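Local structure of salicylaldehyde dehydrogenase NahF (Pseudomonas putida, 4JZ6) at residues 138-143 with 149-154; 180-185 with 482-487; 176-181 with 472-477; 71-76 with 209-214. The protein probably catalyses the NAD(+)-dependent oxidation of salicylaldehyde to salicylate, a step in the bacterial degradation of naphthalene. All coordinates share one frame; numbering follows the deposited sequence.

Three of the four contacts are buried (2, 3 and 4); contact 1 is partly buried, lies on an outlying hairpin and is rich in hydrogen bonds. Contacts 1 and 2 meet in one antiparallel sheet, where strand 485-491 pairs with strand 148-154, and both reach the second subunit. Contacts 2 and 3 share helix 170-181 and lie about 9 Å apart between centres: the first ties the turn after its C-terminal end to Phe483 with an amide-to-carbonyl bond, the second uses a tyrosine hydroxyl against an aspartate beside the predicted active site. Contact 4 is purely apolar across its segments, a tryptophan packed against Leu210, Pro211 and Val214, and joins contact 2 through Leu180 and Val214.

Contact 1. Residues 138-143 with 149-154; sequences ETIPTD and SMTLRQ. With EDO (1,2-ethanediol), chain H.
An antiparallel beta hairpin, whose second strand 148-154 is also paired with strand 485-491, brings Thr139 opposite Met150 as a non-hydrogen-bonded pair with a CA-to-CA separation of 4.2 Å. Such a three-stranded sheet is the oligomerisation element of the aldehyde dehydrogenase family, and here Ile140 and Thr151 also pack on Gln460 and Pro462 of the second subunit, respectively. Two backbone bonds tie the strands: Thr151 N gives to Glu138 O at 2.7 Å, and Ile140 N gives to Ser149 O at 2.8 Å.

The return bond from Glu138 is diverted. Glu138 N is 3.4 Å from Thr151 O, a weak bond, but 2.6 Å from Thr151 OG1. With chi1 at 58°, that hydroxyl sits between its own backbone N and carbonyl carbon, close enough to accept from Glu138 N, and OG1 of Thr151 donates to Glu138 OE2 at 2.7 Å. It reaches this carboxylate oxygen from above, 65° out of the carboxylate plane. On the other branch, Thr151 CG2 meets Ile140 CD1 at 3.8 Å, the two side chains crossing at about a right angle. Where the strands part, one water links Ile140 O to Ser149 N, and a second links Pro141 O to Ser149 OG, a hydroxyl also bonded to Trp488.

The hydroxyl of Thr151 thus accepts from one main-chain amide and donates to a carboxylate of the same residue, which would fix the rotation of the hydroxyl; the bend of the Glu138 chain at chi2 (86°) brings OE2 within its reach.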
loop_
_atom_site.group_PDB
_atom_site.type_symbol
_atom_site.label_atom_id
_atom_site.label_comp_id
_atom_site.label_asym_id
_atom_site.label_seq_id
_atom_site.Cartn_x
_atom_site.Cartn_y
_atom_site.Cartn_z
ATOM N N GLU A 138 -18.444 -7.148 1.305
ATOM C CA GLU A 138 -18.914 -8.517 1.148
ATOM C C GLU A 138 -19.646 -9.011 2.387
ATOM O O GLU A 138 -19.377 -8.562 3.496
ATOM C CB GLU A 138 -17.738 -9.447 0.840
ATOM C CG GLU A 138 -16.994 -9.140 -0.455
ATOM C CD GLU A 138 -15.903 -8.092 -0.284
ATOM O OE1 GLU A 138 -15.726 -7.277 -1.213
ATOM O OE2 GLU A 138 -15.216 -8.086 0.764
ATOM N N THR A 139 -20.589 -9.925 2.193
ATOM C CA THR A 139 -21.138 -10.664 3.314
ATOM C C THR A 139 -20.495 -12.052 3.277
ATOM O O THR A 139 -20.563 -12.754 2.263
ATOM C CB THR A 139 -22.674 -10.756 3.264
ATOM O OG1 THR A 139 -23.084 -11.364 2.038
ATOM C CG2 THR A 139 -23.295 -9.376 3.366
ATOM N N ILE A 140 -19.858 -12.433 4.380
ATOM C CA ILE A 140 -18.952 -13.575 4.382
ATOM C C ILE A 140 -19.421 -14.694 5.310
ATOM O O ILE A 140 -19.838 -14.437 6.442
ATOM C CB ILE A 140 -17.535 -13.125 4.800
ATOM C CG1 ILE A 140 -17.105 -11.896 3.991
ATOM C CG2 ILE A 140 -16.538 -14.257 4.642
ATOM C CD1 ILE A 140 -15.757 -11.349 4.392
ATOM N N PRO A 141 -19.365 -15.946 4.825
ATOM C CA PRO A 141 -19.657 -17.128 5.643
ATOM C C PRO A 141 -18.848 -17.145 6.942
ATOM O O PRO A 141 -17.691 -16.720 6.950
ATOM C CB PRO A 141 -19.208 -18.285 4.745
ATOM C CG PRO A 141 -19.379 -17.771 3.362
ATOM C CD PRO A 141 -19.104 -16.296 3.417
ATOM N N THR A 142 -19.459 -17.631 8.020
ATOM C CA THR A 142 -18.777 -17.781 9.303
ATOM C C THR A 142 -19.257 -19.050 10.010
ATOM O O THR A 142 -20.416 -19.451 9.865
ATOM C CB THR A 142 -19.002 -16.550 10.222
ATOM O OG1 THR A 142 -18.471 -16.809 11.529
ATOM C CG2 THR A 142 -20.491 -16.225 10.345
ATOM N N ASP A 143 -18.370 -19.691 10.765
ATOM C CA ASP A 143 -18.758 -20.889 11.501
ATOM C C ASP A 143 -19.638 -20.515 12.690
ATOM O O ASP A 143 -20.462 -21.310 13.146
ATOM C CB ASP A 143 -17.528 -21.667 11.982
ATOM C CG ASP A 143 -16.729 -22.273 10.842
ATOM O OD1 ASP A 143 -17.332 -22.839 9.905
ATOM O OD2 ASP A 143 -15.488 -22.178 10.889
ATOM N N SER A 149 -21.181 -11.865 9.384
ATOM C CA SER A 149 -19.837 -11.357 9.146
ATOM C C SER A 149 -19.809 -10.672 7.790
ATOM O O SER A 149 -20.315 -11.211 6.806
ATOM C CB SER A 149 -18.794 -12.471 9.210
ATOM O OG SER A 149 -17.496 -11.946 8.999
ATOM N N MET A 150 -19.222 -9.483 7.740
ATOM C CA MET A 150 -19.237 -8.699 6.519
ATOM C C MET A 150 -18.073 -7.726 6.470
ATOM O O MET A 150 -17.438 -7.452 7.489
ATOM C CB MET A 150 -20.547 -7.918 6.416
ATOM C CG MET A 150 -20.655 -6.782 7.428
ATOM S SD MET A 150 -22.304 -6.056 7.534
ATOM C CE MET A 150 -23.222 -7.362 8.357
ATOM N N THR A 151 -17.796 -7.211 5.276
ATOM C CA THR A 151 -16.842 -6.126 5.113
ATOM C C THR A 151 -17.557 -4.883 4.627
ATOM O O THR A 151 -18.510 -4.968 3.855
ATOM C CB THR A 151 -15.762 -6.459 4.097
ATOM O OG1 THR A 151 -16.376 -6.764 2.838
ATOM C CG2 THR A 151 -14.948 -7.641 4.572
ATOM N N LEU A 152 -17.096 -3.728 5.091
ATOM C CA LEU A 152 -17.642 -2.457 4.643
ATOM C C LEU A 152 -16.533 -1.640 4.001
ATOM O O LEU A 152 -15.381 -1.688 4.446
ATOM C CB LEU A 152 -18.234 -1.677 5.819
ATOM C CG LEU A 152 -19.344 -2.323 6.648
ATOM C CD1 LEU A 152 -19.851 -1.351 7.710
ATOM C CD2 LEU A 152 -20.477 -2.766 5.750
ATOM N N ARG A 153 -16.873 -0.906 2.946
ATOM C CA ARG A 153 -15.950 0.077 2.393
ATOM C C ARG A 153 -16.457 1.484 2.668
ATOM O O ARG A 153 -17.478 1.907 2.128
ATOM C CB ARG A 153 -15.709 -0.163 0.908
ATOM C CG ARG A 153 -14.900 -1.422 0.650
ATOM C CD ARG A 153 -14.308 -1.430 -0.737
ATOM N NE ARG A 153 -13.398 -2.553 -0.922
ATOM C CZ ARG A 153 -12.119 -2.542 -0.557
ATOM N NH1 ARG A 153 -11.591 -1.463 0.023
ATOM N NH2 ARG A 153 -11.368 -3.615 -0.771
ATOM N N GLN A 154 -15.736 2.192 3.533
ATOM C CA GLN A 154 -16.157 3.500 4.031
ATOM C C GLN A 154 -15.156 4.571 3.622
ATOM O O GLN A 154 -14.066 4.246 3.149
ATOM C CB GLN A 154 -16.264 3.455 5.553
ATOM C CG GLN A 154 -17.280 2.462 6.079
ATOM C CD GLN A 154 -17.273 2.409 7.594
ATOM O OE1 GLN A 154 -16.267 2.037 8.203
ATOM N NE2 GLN A 154 -18.387 2.810 8.213
HETATM C C1 EDO H . -14.945 6.335 8.878
HETATM O O1 EDO H . -15.802 6.241 7.734
HETATM C C2 EDO H . -14.986 5.036 9.680
HETATM O O2 EDO H . -14.335 3.982 8.959
HETATM O O HOH W 1 -22.596 -13.892 7.400
HETATM O O HOH W 2 -16.464 -14.497 8.426
#

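Contact 2. Residues 180-185 with 482-487; sequences LVCGNT and EFTELK
The backbones come nearest at Cys182 and Phe483, whose CA atoms are 6.0 Å apart, just where helix 170-181 ends in a Schellman motif and segment 482-487 leads into strand 485-491. Gly183, at positive phi, is the first residue to leave helical angles, and its N bonds back to Leu180 O at 2.8 Å. The contact therefore joins a helix of the Rossmann-like coenzyme domain to the start of a strand in the sheet that meets the second subunit.

Asn184 supplies the polar link. Asn184 CG lies beside its backbone N (chi1 -53°), which brings ND2 to Phe483 O. Asn184 ND2 donates to Phe483 O at 2.8 Å, with an N-H...O angle of 158°, and that oxygen lies close to the plane of the amide. ND2 also bonds Pro179 O, while OD1 accepts from Val156 N and Gly157 N, so both ends of the amide are occupied and its flip is settled. Cys182 comes alongside: its CB approaches Phe483 O closely, at 3.1 Å, and meets Phe483 CB at 3.8 Å.

Phe483 turns its ring away from this join, onto Tyr178 and Pro179, and the ring plane stands 62° from the Asn184 amide. One face of the ring has Glu482 CB over its centre. Thr484 uses its two branches differently: OG1 bonds Arg153 NH1 and Ile480 O, whereas the methyl CG2 rests 3.8 Å from Cys182 SG.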
loop_
_atom_site.group_PDB
_atom_site.type_symbol
_atom_site.label_atom_id
_atom_site.label_comp_id
_atom_site.label_asym_id
_atom_site.label_seq_id
_atom_site.Cartn_x
_atom_site.Cartn_y
_atom_site.Cartn_z
ATOM N N LEU A 180 -13.091 11.780 -4.183
ATOM C CA LEU A 180 -14.424 12.344 -3.961
ATOM C C LEU A 180 -15.527 11.279 -3.923
ATOM O O LEU A 180 -16.285 11.203 -2.954
ATOM C CB LEU A 180 -14.756 13.430 -4.987
ATOM C CG LEU A 180 -13.964 14.736 -4.858
ATOM C CD1 LEU A 180 -14.709 15.899 -5.502
ATOM C CD2 LEU A 180 -13.648 15.029 -3.403
ATOM N N VAL A 181 -15.614 10.456 -4.963
ATOM C CA VAL A 181 -16.661 9.441 -5.019
ATOM C C VAL A 181 -16.550 8.430 -3.869
ATOM O O VAL A 181 -17.531 7.782 -3.503
ATOM C CB VAL A 181 -16.692 8.711 -6.380
ATOM C CG1 VAL A 181 -15.466 7.821 -6.551
ATOM C CG2 VAL A 181 -17.982 7.919 -6.527
ATOM N N CYS A 182 -15.362 8.312 -3.286
ATOM C CA CYS A 182 -15.168 7.427 -2.141
ATOM C C CYS A 182 -15.517 8.124 -0.823
ATOM O O CYS A 182 -15.353 7.563 0.264
ATOM C CB CYS A 182 -13.748 6.862 -2.129
ATOM S SG CYS A 182 -13.468 5.626 -3.437
ATOM N N GLY A 183 -16.013 9.350 -0.936
ATOM C CA GLY A 183 -16.531 10.078 0.207
ATOM C C GLY A 183 -15.466 10.857 0.944
ATOM O O GLY A 183 -15.687 11.321 2.063
ATOM N N ASN A 184 -14.301 11.003 0.323
ATOM C CA ASN A 184 -13.212 11.745 0.948
ATOM C C ASN A 184 -13.176 13.192 0.490
ATOM O O ASN A 184 -13.790 13.548 -0.520
ATOM C CB ASN A 184 -11.878 11.070 0.661
ATOM C CG ASN A 184 -11.889 9.610 1.033
ATOM O OD1 ASN A 184 -11.799 9.264 2.206
ATOM N ND2 ASN A 184 -12.017 8.743 0.037
ATOM N N THR A 185 -12.470 14.022 1.252
ATOM C CA THR A 185 -12.187 15.392 0.848
ATOM C C THR A 185 -10.699 15.457 0.552
ATOM O O THR A 185 -9.938 14.600 1.011
ATOM C CB THR A 185 -12.562 16.404 1.940
ATOM O OG1 THR A 185 -11.628 16.313 3.022
ATOM C CG2 THR A 185 -13.960 16.125 2.457
ATOM N N GLU A 482 -7.853 2.239 -2.663
ATOM C CA GLU A 482 -6.902 3.297 -2.355
ATOM C C GLU A 482 -7.524 4.388 -1.500
ATOM O O GLU A 482 -6.836 5.043 -0.718
ATOM C CB GLU A 482 -6.359 3.907 -3.642
ATOM C CG GLU A 482 -5.717 2.901 -4.548
ATOM C CD GLU A 482 -4.370 2.455 -4.031
ATOM O OE1 GLU A 482 -3.887 3.055 -3.042
ATOM O OE2 GLU A 482 -3.794 1.511 -4.619
ATOM N N PHE A 483 -8.828 4.583 -1.650
ATOM C CA PHE A 483 -9.496 5.687 -0.974
ATOM C C PHE A 483 -10.686 5.217 -0.154
ATOM O O PHE A 483 -11.669 5.943 -0.001
ATOM C CB PHE A 483 -9.924 6.749 -1.985
ATOM C CG PHE A 483 -8.803 7.226 -2.861
ATOM C CD1 PHE A 483 -7.703 7.868 -2.312
ATOM C CD2 PHE A 483 -8.846 7.028 -4.235
ATOM C CE1 PHE A 483 -6.666 8.303 -3.116
ATOM C CE2 PHE A 483 -7.812 7.465 -5.047
ATOM C CZ PHE A 483 -6.721 8.102 -4.487
ATOM N N THR A 484 -10.594 4.000 0.371
ATOM C CA THR A 484 -11.617 3.494 1.273
ATOM C C THR A 484 -11.000 2.823 2.483
ATOM O O THR A 484 -9.869 2.328 2.430
ATOM C CB THR A 484 -12.571 2.486 0.584
ATOM O OG1 THR A 484 -11.826 1.371 0.063
ATOM C CG2 THR A 484 -13.356 3.166 -0.537
ATOM N N GLU A 485 -11.744 2.835 3.582
ATOM C CA GLU A 485 -11.423 1.990 4.719
ATOM C C GLU A 485 -12.151 0.683 4.496
ATOM O O GLU A 485 -13.349 0.686 4.193
ATOM C CB GLU A 485 -11.903 2.610 6.035
ATOM C CG GLU A 485 -11.217 3.903 6.440
ATOM C CD GLU A 485 -9.722 3.736 6.673
ATOM O OE1 GLU A 485 -9.221 2.585 6.645
ATOM O OE2 GLU A 485 -9.048 4.770 6.885
ATOM N N LEU A 486 -11.431 -0.428 4.617
ATOM C CA LEU A 486 -12.060 -1.741 4.591
ATOM C C LEU A 486 -12.231 -2.209 6.026
ATOM O O LEU A 486 -11.257 -2.403 6.746
ATOM C CB LEU A 486 -11.226 -2.748 3.793
ATOM C CG LEU A 486 -11.787 -4.172 3.758
ATOM C CD1 LEU A 486 -13.085 -4.224 2.972
ATOM C CD2 LEU A 486 -10.768 -5.135 3.175
ATOM N N LYS A 487 -13.478 -2.375 6.441
ATOM C CA LYS A 487 -13.771 -2.734 7.817
ATOM C C LYS A 487 -14.440 -4.103 7.893
ATOM O O LYS A 487 -15.379 -4.391 7.153
ATOM C CB LYS A 487 -14.660 -1.671 8.457
ATOM C CG LYS A 487 -15.113 -2.014 9.863
ATOM C CD LYS A 487 -16.042 -0.943 10.407
ATOM C CE LYS A 487 -15.298 0.362 10.677
ATOM N NZ LYS A 487 -16.227 1.460 11.091
#

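Contact 3. Residues 176-181 with 472-477; sequences IAYPLV and GRFDGR. With EDO (1,2-ethanediol), chain K.
Tyr178 and Asp475 meet at about a right angle, the tyrosine ring and the carboxylate lying 75° apart. Tyr178 OH donates at 2.8 Å to Asp475 OD1, which receives it on its anti lone pair, away from OD2. Asp475 OD1 sits in the plane of the ring, at its edge, and 3.2 Å from Tyr178 CE2. Asp475 CG lies beside its backbone N (chi1 -59°), bringing OD1 back to the tyrosine although CB points away. OD2 accepts from Asn457 ND2, so both carboxylate oxygens are held.

Further down the same ring edge, Tyr178 CD2 touches Phe474 CD1 at 4.1 Å and lies near the plane of the phenylalanine ring. Helix 170-181 of the Rossmann-like domain is thereby joined to the connection between strand 470-471 and helix 479-482, beside the predicted active site: the side chain of Phe474 is about 3 Å at its nearest from Glu267, the residue predicted there, and that of Asp475 about 6 Å from a bound salicylaldehyde.

A water donates to Gly476 O at 2.8 Å and weakly to Tyr178 OH. Gly472 N donates to O1 of an ethanediol, probably from the crystallisation liquor, whose C1 lies over one face of the Arg473 guanidinium.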
loop_
_atom_site.group_PDB
_atom_site.type_symbol
_atom_site.label_atom_id
_atom_site.label_comp_id
_atom_site.label_asym_id
_atom_site.label_seq_id
_atom_site.Cartn_x
_atom_site.Cartn_y
_atom_site.Cartn_z
ATOM N N ILE A 176 -8.703 13.695 -7.861
ATOM C CA ILE A 176 -9.825 14.373 -7.228
ATOM C C ILE A 176 -11.075 13.514 -7.333
ATOM O O ILE A 176 -11.689 13.171 -6.321
ATOM C CB ILE A 176 -10.100 15.736 -7.894
ATOM C CG1 ILE A 176 -8.873 16.639 -7.763
ATOM C CG2 ILE A 176 -11.334 16.394 -7.294
ATOM C CD1 ILE A 176 -8.984 17.941 -8.511
ATOM N N ALA A 177 -11.432 13.162 -8.565
ATOM C CA ALA A 177 -12.653 12.410 -8.843
ATOM C C ALA A 177 -12.781 11.183 -7.964
ATOM O O ALA A 177 -13.815 10.967 -7.329
ATOM C CB ALA A 177 -12.709 12.000 -10.308
ATOM N N TYR A 178 -11.724 10.382 -7.930
ATOM C CA TYR A 178 -11.767 9.124 -7.196
ATOM C C TYR A 178 -11.876 9.311 -5.677
ATOM O O TYR A 178 -12.768 8.730 -5.056
ATOM C CB TYR A 178 -10.606 8.213 -7.598
ATOM C CG TYR A 178 -10.727 7.676 -9.010
ATOM C CD1 TYR A 178 -11.912 7.091 -9.456
ATOM C CD2 TYR A 178 -9.660 7.756 -9.902
ATOM C CE1 TYR A 178 -12.020 6.590 -10.749
ATOM C CE2 TYR A 178 -9.761 7.259 -11.196
ATOM C CZ TYR A 178 -10.940 6.678 -11.614
ATOM O OH TYR A 178 -11.037 6.195 -12.902
ATOM N N PRO A 179 -10.996 10.136 -5.073
ATOM C CA PRO A 179 -11.187 10.342 -3.632
ATOM C C PRO A 179 -12.553 10.951 -3.296
ATOM O O PRO A 179 -13.113 10.651 -2.241
ATOM C CB PRO A 179 -10.062 11.315 -3.269
ATOM C CG PRO A 179 -8.989 11.034 -4.283
ATOM C CD PRO A 179 -9.752 10.772 -5.555
ATOM N N LEU A 180 -13.091 11.780 -4.183
ATOM C CA LEU A 180 -14.424 12.344 -3.961
ATOM C C LEU A 180 -15.527 11.279 -3.923
ATOM O O LEU A 180 -16.285 11.203 -2.954
ATOM C CB LEU A 180 -14.756 13.430 -4.987
ATOM C CG LEU A 180 -13.964 14.736 -4.858
ATOM C CD1 LEU A 180 -14.709 15.899 -5.502
ATOM C CD2 LEU A 180 -13.648 15.029 -3.403
ATOM N N VAL A 181 -15.614 10.456 -4.963
ATOM C CA VAL A 181 -16.661 9.441 -5.019
ATOM C C VAL A 181 -16.550 8.430 -3.869
ATOM O O VAL A 181 -17.531 7.782 -3.503
ATOM C CB VAL A 181 -16.692 8.711 -6.380
ATOM C CG1 VAL A 181 -15.466 7.821 -6.551
ATOM C CG2 VAL A 181 -17.982 7.919 -6.527
ATOM N N GLY A 472 0.443 0.978 -5.703
ATOM C CA GLY A 472 -0.892 1.540 -5.661
ATOM C C GLY A 472 -1.417 1.701 -7.069
ATOM O O GLY A 472 -0.726 1.364 -8.032
ATOM N N ARG A 473 -2.628 2.228 -7.206
ATOM C CA ARG A 473 -3.253 2.258 -8.521
ATOM C C ARG A 473 -4.388 3.284 -8.660
ATOM O O ARG A 473 -5.278 3.362 -7.811
ATOM C CB ARG A 473 -3.759 0.852 -8.867
ATOM C CG ARG A 473 -3.481 0.423 -10.297
ATOM C CD ARG A 473 -2.486 -0.733 -10.369
ATOM N NE ARG A 473 -1.126 -0.329 -10.027
ATOM C CZ ARG A 473 -0.042 -1.078 -10.224
ATOM N NH1 ARG A 473 1.151 -0.620 -9.870
ATOM N NH2 ARG A 473 -0.143 -2.276 -10.780
ATOM N N PHE A 474 -4.341 4.073 -9.732
ATOM C CA PHE A 474 -5.486 4.889 -10.129
ATOM C C PHE A 474 -6.296 4.120 -11.176
ATOM O O PHE A 474 -5.812 3.124 -11.725
ATOM C CB PHE A 474 -5.039 6.235 -10.710
ATOM C CG PHE A 474 -4.731 7.284 -9.678
ATOM C CD1 PHE A 474 -5.737 7.818 -8.887
ATOM C CD2 PHE A 474 -3.437 7.765 -9.525
ATOM C CE1 PHE A 474 -5.454 8.804 -7.945
ATOM C CE2 PHE A 474 -3.149 8.742 -8.587
ATOM C CZ PHE A 474 -4.162 9.263 -7.794
ATOM N N ASP A 475 -7.523 4.576 -11.436
ATOM C CA ASP A 475 -8.420 3.977 -12.442
ATOM C C ASP A 475 -8.834 2.532 -12.145
ATOM O O ASP A 475 -8.276 1.881 -11.257
ATOM C CB ASP A 475 -7.823 4.076 -13.845
ATOM C CG ASP A 475 -7.554 5.496 -14.253
ATOM O OD1 ASP A 475 -8.437 6.348 -14.016
ATOM O OD2 ASP A 475 -6.460 5.764 -14.798
ATOM N N GLY A 476 -9.820 2.038 -12.891
ATOM C CA GLY A 476 -10.315 0.683 -12.703
ATOM C C GLY A 476 -10.971 0.476 -11.350
ATOM O O GLY A 476 -11.166 1.423 -10.590
ATOM N N ARG A 477 -11.320 -0.763 -11.036
ATOM C CA ARG A 477 -11.903 -1.045 -9.736
ATOM C C ARG A 477 -10.847 -0.934 -8.635
ATOM O O ARG A 477 -11.172 -0.673 -7.476
ATOM C CB ARG A 477 -12.542 -2.429 -9.719
ATOM C CG ARG A 477 -13.708 -2.615 -10.678
ATOM C CD ARG A 477 -14.185 -4.069 -10.623
ATOM N NE ARG A 477 -15.363 -4.338 -11.446
ATOM C CZ ARG A 477 -15.830 -5.559 -11.691
ATOM N NH1 ARG A 477 -15.207 -6.618 -11.182
ATOM N NH2 ARG A 477 -16.909 -5.729 -12.448
HETATM C C1 EDO K . -0.748 -2.519 -6.808
HETATM O O1 EDO K . 0.372 -2.043 -6.042
HETATM C C2 EDO K . -2.057 -2.197 -6.089
HETATM O O2 EDO K . -3.145 -2.949 -6.645
HETATM O O HOH W 3 -12.477 3.483 -12.045
#

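Contact 4. Residues 71-76 with 209-214; sequences KTWKDV and GLPAGV
Two turns come together, a type I turn from Trp73 to Val76 where helix 56-73 runs out and a type II turn from Pro211 to Val214, with the CA atoms of Trp73 and Val214 7.2 Å apart. The second turn belongs to the connection between helix 195-208 and strand 215-218, the edge strand of the Rossmann-like sheet within this chain. Gly213 takes its third position at a phi of 89°, and Val214 N closes it to Pro211 O at 3.3 Å.

Across the segments everything is apolar, and the indole of Trp73 is the common partner. Its CG lies opposite the backbone N across the CA-CB bond (chi1 176°), extending the ring from the helix end to the turn. Val214 CG1 sits over the face of the five-membered ring in a CH-pi contact, 3.7 Å from the centroid and only 9° off the ring normal, while Val214 CG2 lies off the CG-CD2 side of that ring, 4.0 Å from Trp73 CD2 and CE3. Pro211 serves the six-membered ring, its CG coming to 3.8 Å from Trp73 CE3. Leu180 touches both Leu210 and Val214 and extends the apolar cluster to helix 170-181. The indole N-H of Trp73 makes a weak bond to Asn184 O. At the far end of the ring, Leu210 CD1 meets Trp73 CH2 at 3.7 Å.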
loop_
_atom_site.group_PDB
_atom_site.type_symbol
_atom_site.label_atom_id
_atom_site.label_comp_id
_atom_site.label_asym_id
_atom_site.label_seq_id
_atom_site.Cartn_x
_atom_site.Cartn_y
_atom_site.Cartn_z
ATOM N N LYS A 71 -16.724 15.919 7.768
ATOM C CA LYS A 71 -17.736 15.594 8.782
ATOM C C LYS A 71 -19.134 15.360 8.205
ATOM O O LYS A 71 -19.898 14.534 8.717
ATOM C CB LYS A 71 -17.819 16.697 9.839
ATOM C CG LYS A 71 -16.608 16.824 10.740
ATOM C CD LYS A 71 -16.845 17.917 11.778
ATOM C CE LYS A 71 -15.600 18.207 12.609
ATOM N NZ LYS A 71 -15.835 19.317 13.581
ATOM N N THR A 72 -19.468 16.098 7.152
ATOM C CA THR A 72 -20.754 15.937 6.485
ATOM C C THR A 72 -20.589 15.212 5.155
ATOM O O THR A 72 -21.466 14.445 4.743
ATOM C CB THR A 72 -21.439 17.295 6.226
ATOM O OG1 THR A 72 -20.469 18.222 5.732
ATOM C CG2 THR A 72 -22.032 17.843 7.501
ATOM N N TRP A 73 -19.466 15.453 4.485
ATOM C CA TRP A 73 -19.247 14.894 3.156
ATOM C C TRP A 73 -19.194 13.360 3.173
ATOM O O TRP A 73 -19.596 12.707 2.205
ATOM C CB TRP A 73 -17.990 15.487 2.502
ATOM C CG TRP A 73 -17.664 14.859 1.167
ATOM C CD1 TRP A 73 -16.609 14.039 0.880
ATOM C CD2 TRP A 73 -18.419 14.980 -0.047
ATOM N NE1 TRP A 73 -16.658 13.647 -0.441
ATOM C CE2 TRP A 73 -17.758 14.210 -1.030
ATOM C CE3 TRP A 73 -19.584 15.667 -0.401
ATOM C CZ2 TRP A 73 -18.227 14.111 -2.338
ATOM C CZ3 TRP A 73 -20.044 15.569 -1.707
ATOM C CH2 TRP A 73 -19.366 14.797 -2.657
ATOM N N LYS A 74 -18.716 12.785 4.274
ATOM C CA LYS A 74 -18.575 11.332 4.357
ATOM C C LYS A 74 -19.935 10.643 4.348
ATOM O O LYS A 74 -20.045 9.467 3.993
ATOM C CB LYS A 74 -17.795 10.929 5.608
ATOM C CG LYS A 74 -18.535 11.205 6.912
ATOM C CD LYS A 74 -17.630 11.009 8.115
ATOM C CE LYS A 74 -18.291 11.498 9.389
ATOM N NZ LYS A 74 -19.516 10.717 9.730
ATOM N N ASP A 75 -20.972 11.385 4.724
ATOM C CA ASP A 75 -22.314 10.821 4.828
ATOM C C ASP A 75 -23.219 11.123 3.632
ATOM O O ASP A 75 -24.357 10.664 3.589
ATOM C CB ASP A 75 -22.976 11.268 6.130
ATOM C CG ASP A 75 -22.293 10.690 7.353
ATOM O OD1 ASP A 75 -21.971 9.480 7.338
ATOM O OD2 ASP A 75 -22.070 11.446 8.321
ATOM N N VAL A 76 -22.716 11.882 2.662
ATOM C CA VAL A 76 -23.459 12.131 1.425
ATOM C C VAL A 76 -23.686 10.821 0.669
ATOM O O VAL A 76 -22.763 10.019 0.518
ATOM C CB VAL A 76 -22.721 13.139 0.510
ATOM C CG1 VAL A 76 -23.363 13.193 -0.873
ATOM C CG2 VAL A 76 -22.704 14.510 1.146
ATOM N N GLY A 209 -20.779 22.302 -8.237
ATOM C CA GLY A 209 -21.540 22.481 -7.018
ATOM C C GLY A 209 -21.085 21.658 -5.830
ATOM O O GLY A 209 -21.873 21.401 -4.916
ATOM N N LEU A 210 -19.820 21.249 -5.832
ATOM C CA LEU A 210 -19.260 20.504 -4.708
ATOM C C LEU A 210 -19.315 21.336 -3.438
ATOM O O LEU A 210 -19.021 22.532 -3.460
ATOM C CB LEU A 210 -17.812 20.092 -4.991
ATOM C CG LEU A 210 -17.561 18.709 -5.608
ATOM C CD1 LEU A 210 -18.150 17.625 -4.720
ATOM C CD2 LEU A 210 -18.113 18.602 -7.023
ATOM N N PRO A 211 -19.711 20.707 -2.323
ATOM C CA PRO A 211 -19.790 21.392 -1.027
ATOM C C PRO A 211 -18.467 22.049 -0.640
ATOM O O PRO A 211 -17.399 21.584 -1.044
ATOM C CB PRO A 211 -20.134 20.259 -0.059
ATOM C CG PRO A 211 -20.869 19.259 -0.903
ATOM C CD PRO A 211 -20.223 19.326 -2.258
ATOM N N ALA A 212 -18.541 23.129 0.126
ATOM C CA ALA A 212 -17.345 23.866 0.508
ATOM C C ALA A 212 -16.393 22.996 1.318
ATOM O O ALA A 212 -16.810 22.302 2.247
ATOM C CB ALA A 212 -17.720 25.125 1.289
ATOM N N GLY A 213 -15.114 23.032 0.955
ATOM C CA GLY A 213 -14.082 22.357 1.720
ATOM C C GLY A 213 -13.856 20.929 1.281
ATOM O O GLY A 213 -12.979 20.241 1.802
ATOM N N VAL A 214 -14.650 20.472 0.323
ATOM C CA VAL A 214 -14.476 19.120 -0.181
ATOM C C VAL A 214 -13.240 19.050 -1.082
ATOM O O VAL A 214 -12.502 18.067 -1.061
ATOM C CB VAL A 214 -15.733 18.614 -0.905
ATOM C CG1 VAL A 214 -15.522 17.200 -1.395
ATOM C CG2 VAL A 214 -16.922 18.658 0.031
#